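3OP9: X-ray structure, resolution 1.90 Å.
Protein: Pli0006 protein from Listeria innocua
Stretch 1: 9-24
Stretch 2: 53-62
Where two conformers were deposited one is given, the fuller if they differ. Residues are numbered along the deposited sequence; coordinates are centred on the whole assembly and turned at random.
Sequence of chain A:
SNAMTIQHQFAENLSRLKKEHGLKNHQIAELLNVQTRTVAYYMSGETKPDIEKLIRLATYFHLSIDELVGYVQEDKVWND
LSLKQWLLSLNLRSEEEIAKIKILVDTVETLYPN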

# COMPACT_ATOMS: atom_id res chain seq x y z
N GLN A 9 14.11 7.92 10.28
CA GLN A 9 13.88 9.10 11.11
C GLN A 9 12.97 8.74 12.28
O GLN A 9 12.01 9.43 12.59
CB GLN A 9 13.32 10.23 10.26
CG GLN A 9 11.98 9.97 9.65
CD GLN A 9 11.54 11.13 8.78
OE1 GLN A 9 12.25 11.53 7.86
NE2 GLN A 9 10.37 11.70 9.08
N PHE A 10 13.27 7.62 12.93
CA PHE A 10 12.45 7.19 14.06
C PHE A 10 12.46 8.26 15.16
O PHE A 10 11.42 8.59 15.72
CB PHE A 10 12.97 5.87 14.63
CG PHE A 10 12.31 5.48 15.93
CD1 PHE A 10 10.94 5.16 15.96
CD2 PHE A 10 13.02 5.49 17.12
CE1 PHE A 10 10.31 4.81 17.16
CE2 PHE A 10 12.41 5.14 18.32
CZ PHE A 10 11.05 4.80 18.34
N ALA A 11 13.61 8.84 15.47
CA ALA A 11 13.64 9.72 16.64
C ALA A 11 12.78 10.96 16.36
O ALA A 11 12.04 11.44 17.23
CB ALA A 11 15.06 10.11 16.99
N GLU A 12 12.90 11.49 15.13
CA GLU A 12 12.13 12.68 14.70
C GLU A 12 10.63 12.37 14.71
O GLU A 12 9.81 13.17 15.16
CB GLU A 12 12.61 13.12 13.30
CG GLU A 12 11.83 14.30 12.72
CD GLU A 12 12.35 14.76 11.34
OE1 GLU A 12 13.52 14.47 11.00
OE2 GLU A 12 11.57 15.41 10.61
N ASN A 13 10.27 11.18 14.22
CA ASN A 13 8.87 10.75 14.16
C ASN A 13 8.29 10.53 15.53
O ASN A 13 7.16 10.95 15.81
CB ASN A 13 8.72 9.46 13.34
CG ASN A 13 8.96 9.69 11.88
OD1 ASN A 13 9.02 10.83 11.43
ND2 ASN A 13 9.04 8.61 11.11
N LEU A 14 9.05 9.90 16.42
CA LEU A 14 8.53 9.65 17.74
C LEU A 14 8.34 11.02 18.42
O LEU A 14 7.36 11.23 19.14
CB LEU A 14 9.47 8.75 18.54
CG LEU A 14 8.88 8.36 19.90
CD1 LEU A 14 7.60 7.55 19.71
CD2 LEU A 14 9.87 7.56 20.70
N SER A 15 9.26 11.95 18.19
CA SER A 15 9.18 13.27 18.79
C SER A 15 7.92 14.00 18.31
O SER A 15 7.23 14.65 19.10
CB SER A 15 10.45 14.08 18.50
OG SER A 15 11.61 13.50 19.12
N ARG A 16 7.60 13.87 17.03
CA ARG A 16 6.42 14.54 16.50
C ARG A 16 5.12 13.88 16.99
O ARG A 16 4.13 14.58 17.20
CB ARG A 16 6.42 14.56 14.98
CG ARG A 16 5.23 15.39 14.48
CD ARG A 16 5.21 15.57 13.01
NE ARG A 16 6.33 16.35 12.51
CZ ARG A 16 6.37 17.69 12.46
NH1 ARG A 16 5.37 18.43 12.93
NH2 ARG A 16 7.43 18.28 11.94
N LEU A 17 5.12 12.56 17.14
CA LEU A 17 3.97 11.84 17.67
C LEU A 17 3.72 12.28 19.10
O LEU A 17 2.58 12.56 19.49
CB LEU A 17 4.22 10.32 17.61
CG LEU A 17 4.07 9.71 16.22
CD1 LEU A 17 4.63 8.29 16.19
CD2 LEU A 17 2.59 9.73 15.77
N LYS A 18 4.78 12.37 19.89
CA LYS A 18 4.69 12.80 21.27
C LYS A 18 4.07 14.19 21.35
O LYS A 18 3.19 14.46 22.19
CB LYS A 18 6.08 12.81 21.90
CG LYS A 18 6.10 13.25 23.36
CD LYS A 18 7.40 13.97 23.69
CE LYS A 18 7.45 14.41 25.15
NZ LYS A 18 8.82 14.83 25.56
N LYS A 19 4.51 15.07 20.46
CA LYS A 19 4.04 16.45 20.45
C LYS A 19 2.58 16.50 20.03
O LYS A 19 1.76 17.10 20.71
CB LYS A 19 4.88 17.30 19.47
CG LYS A 19 4.29 18.71 19.23
CD LYS A 19 5.13 19.55 18.27
CE LYS A 19 4.95 19.13 16.80
NZ LYS A 19 3.60 19.45 16.24
N GLU A 20 2.26 15.86 18.92
CA GLU A 20 0.92 15.95 18.36
C GLU A 20 -0.11 15.25 19.23
O GLU A 20 -1.29 15.58 19.15
CB GLU A 20 0.89 15.38 16.96
CG GLU A 20 1.66 16.24 15.98
CD GLU A 20 1.15 16.12 14.56
OE1 GLU A 20 0.23 15.32 14.33
OE2 GLU A 20 1.68 16.86 13.69
N HIS A 21 0.32 14.30 20.04
CA HIS A 21 -0.61 13.57 20.90
C HIS A 21 -0.66 14.12 22.31
O HIS A 21 -1.45 13.65 23.12
CB HIS A 21 -0.26 12.08 20.93
CG HIS A 21 -0.66 11.35 19.68
ND1 HIS A 21 -1.82 10.62 19.59
CD2 HIS A 21 -0.06 11.25 18.47
CE1 HIS A 21 -1.92 10.09 18.39
NE2 HIS A 21 -0.85 10.44 17.69
N GLY A 22 0.18 15.10 22.60
CA GLY A 22 0.27 15.70 23.92
C GLY A 22 0.74 14.72 24.98
O GLY A 22 0.35 14.84 26.14
N LEU A 23 1.57 13.77 24.58
CA LEU A 23 2.10 12.78 25.51
C LEU A 23 3.33 13.27 26.27
O LEU A 23 4.08 14.14 25.80
CB LEU A 23 2.46 11.50 24.77
CG LEU A 23 1.26 10.80 24.15
CD1 LEU A 23 1.72 9.77 23.11
CD2 LEU A 23 0.40 10.14 25.26
N LYS A 24 3.52 12.70 27.45
CA LYS A 24 4.70 12.94 28.25
C LYS A 24 5.54 11.68 28.13
O LYS A 24 5.00 10.60 27.95
CB LYS A 24 4.31 13.16 29.71
CG LYS A 24 3.25 14.22 29.93
CD LYS A 24 3.87 15.57 30.25
CE LYS A 24 2.95 16.40 31.13
NZ LYS A 24 3.71 17.33 32.00
N LYS A 53 9.39 -3.36 20.83
CA LYS A 53 8.99 -1.99 21.18
C LYS A 53 8.47 -1.17 19.98
O LYS A 53 7.53 -0.39 20.11
CB LYS A 53 10.14 -1.30 21.92
CG LYS A 53 10.31 -1.91 23.30
CD LYS A 53 11.47 -1.35 24.06
CE LYS A 53 11.59 -2.04 25.40
NZ LYS A 53 11.79 -3.50 25.23
N LEU A 54 9.05 -1.37 18.79
CA LEU A 54 8.51 -0.73 17.60
C LEU A 54 7.11 -1.22 17.31
O LEU A 54 6.28 -0.45 16.86
CB LEU A 54 9.37 -1.03 16.37
CG LEU A 54 10.74 -0.34 16.37
CD1 LEU A 54 11.66 -0.94 15.32
CD2 LEU A 54 10.52 1.14 16.16
N ILE A 55 6.86 -2.52 17.51
CA ILE A 55 5.52 -3.08 17.26
C ILE A 55 4.49 -2.53 18.25
O ILE A 55 3.36 -2.23 17.86
CB ILE A 55 5.53 -4.62 17.29
CG1 ILE A 55 6.15 -5.15 15.99
CG2 ILE A 55 4.09 -5.18 17.42
CD1 ILE A 55 6.58 -6.58 16.09
N ARG A 56 4.88 -2.38 19.51
CA ARG A 56 3.96 -1.81 20.48
C ARG A 56 3.64 -0.37 20.09
O ARG A 56 2.49 0.05 20.21
CB ARG A 56 4.50 -1.83 21.92
CG ARG A 56 4.61 -3.18 22.56
CD ARG A 56 5.01 -3.03 24.03
NE ARG A 56 5.04 -4.30 24.75
CZ ARG A 56 3.95 -4.96 25.14
NH1 ARG A 56 2.75 -4.48 24.88
NH2 ARG A 56 4.07 -6.11 25.80
N LEU A 57 4.64 0.39 19.64
CA LEU A 57 4.37 1.79 19.26
C LEU A 57 3.51 1.86 17.99
O LEU A 57 2.57 2.67 17.88
CB LEU A 57 5.68 2.55 19.01
CG LEU A 57 6.53 2.80 20.27
CD1 LEU A 57 7.92 3.24 19.92
CD2 LEU A 57 5.80 3.85 21.12
N ALA A 58 3.82 1.03 17.01
CA ALA A 58 3.06 1.07 15.75
C ALA A 58 1.61 0.71 16.02
O ALA A 58 0.69 1.28 15.43
CB ALA A 58 3.67 0.12 14.73
N THR A 59 1.39 -0.26 16.91
CA THR A 59 0.04 -0.71 17.22
C THR A 59 -0.69 0.43 17.96
O THR A 59 -1.85 0.73 17.67
CB THR A 59 0.10 -1.99 18.08
OG1 THR A 59 0.73 -3.03 17.32
CG2 THR A 59 -1.30 -2.44 18.49
N TYR A 60 -0.01 1.07 18.91
CA TYR A 60 -0.65 2.13 19.70
C TYR A 60 -1.11 3.29 18.80
O TYR A 60 -2.23 3.77 18.93
CB TYR A 60 0.29 2.63 20.78
CG TYR A 60 -0.36 3.70 21.61
CD1 TYR A 60 -1.23 3.36 22.63
CD2 TYR A 60 -0.16 5.04 21.33
CE1 TYR A 60 -1.87 4.33 23.39
CE2 TYR A 60 -0.80 6.02 22.10
CZ TYR A 60 -1.65 5.64 23.12
OH TYR A 60 -2.28 6.60 23.88
N PHE A 61 -0.25 3.71 17.88
CA PHE A 61 -0.47 4.87 17.03
C PHE A 61 -1.12 4.49 15.72
O PHE A 61 -1.37 5.36 14.88
CB PHE A 61 0.87 5.57 16.75
CG PHE A 61 1.44 6.26 17.94
CD1 PHE A 61 0.78 7.37 18.48
CD2 PHE A 61 2.60 5.84 18.53
CE1 PHE A 61 1.28 8.03 19.57
CE2 PHE A 61 3.11 6.50 19.64
CZ PHE A 61 2.44 7.61 20.16
N HIS A 62 -1.43 3.21 15.53
CA HIS A 62 -2.08 2.73 14.30
C HIS A 62 -1.27 3.05 13.04
O HIS A 62 -1.82 3.59 12.08
CB HIS A 62 -3.47 3.34 14.13
CG HIS A 62 -4.38 3.10 15.29
ND1 HIS A 62 -4.60 1.84 15.81
CD2 HIS A 62 -5.12 3.95 16.04
CE1 HIS A 62 -5.44 1.93 16.83
NE2 HIS A 62 -5.77 3.20 16.99

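Two helices, running in broadly the same direction at 38° with axes no closer than 12.8 Å, are held together by side chains alone; no hydrogen bond crosses between them. That spacing leaves a gap wide enough for large apolar groups, and Phe61 takes the largest share of the 365 Å² buried between the stretches. Its ring enters a hollow made by Leu17, His21 and Leu23. The branched end of Leu17 places a methyl, CD1, over one ring face, 3.9 Å from Phe61 CD2, in a CH-pi contact, while Leu23 CD1 meets the ring edge at Phe61 CZ, 3.7 Å away. His21 NE2 lies 3.6 Å from Phe61 CD1; the flat imidazole offers a face to the Phe61 edge while the residue stays exposed. Gly22 is the first residue to leave helical phi/psi, in a Schellman motif; positive phi favours glycine, and the chain turns so that Leu23 points back toward Phe61.

At the other end the roles reverse. Phe10, chi1 t, rests against Leu54 and Leu57: Phe10 CE1 lies 3.8 Å from Leu54 CD2, an off-centre CH-pi contact, and the flat, buried ring presents its edge to Leu57 CD1, 3.8 Å from Phe10 CZ. Midway, Leu14, whose CA-to-CB bond points sideways, brings its branched end nearer, Leu14 CD1 approaching Leu57 CD1 at 4.3 Å, a looser contact suited to the buried interior.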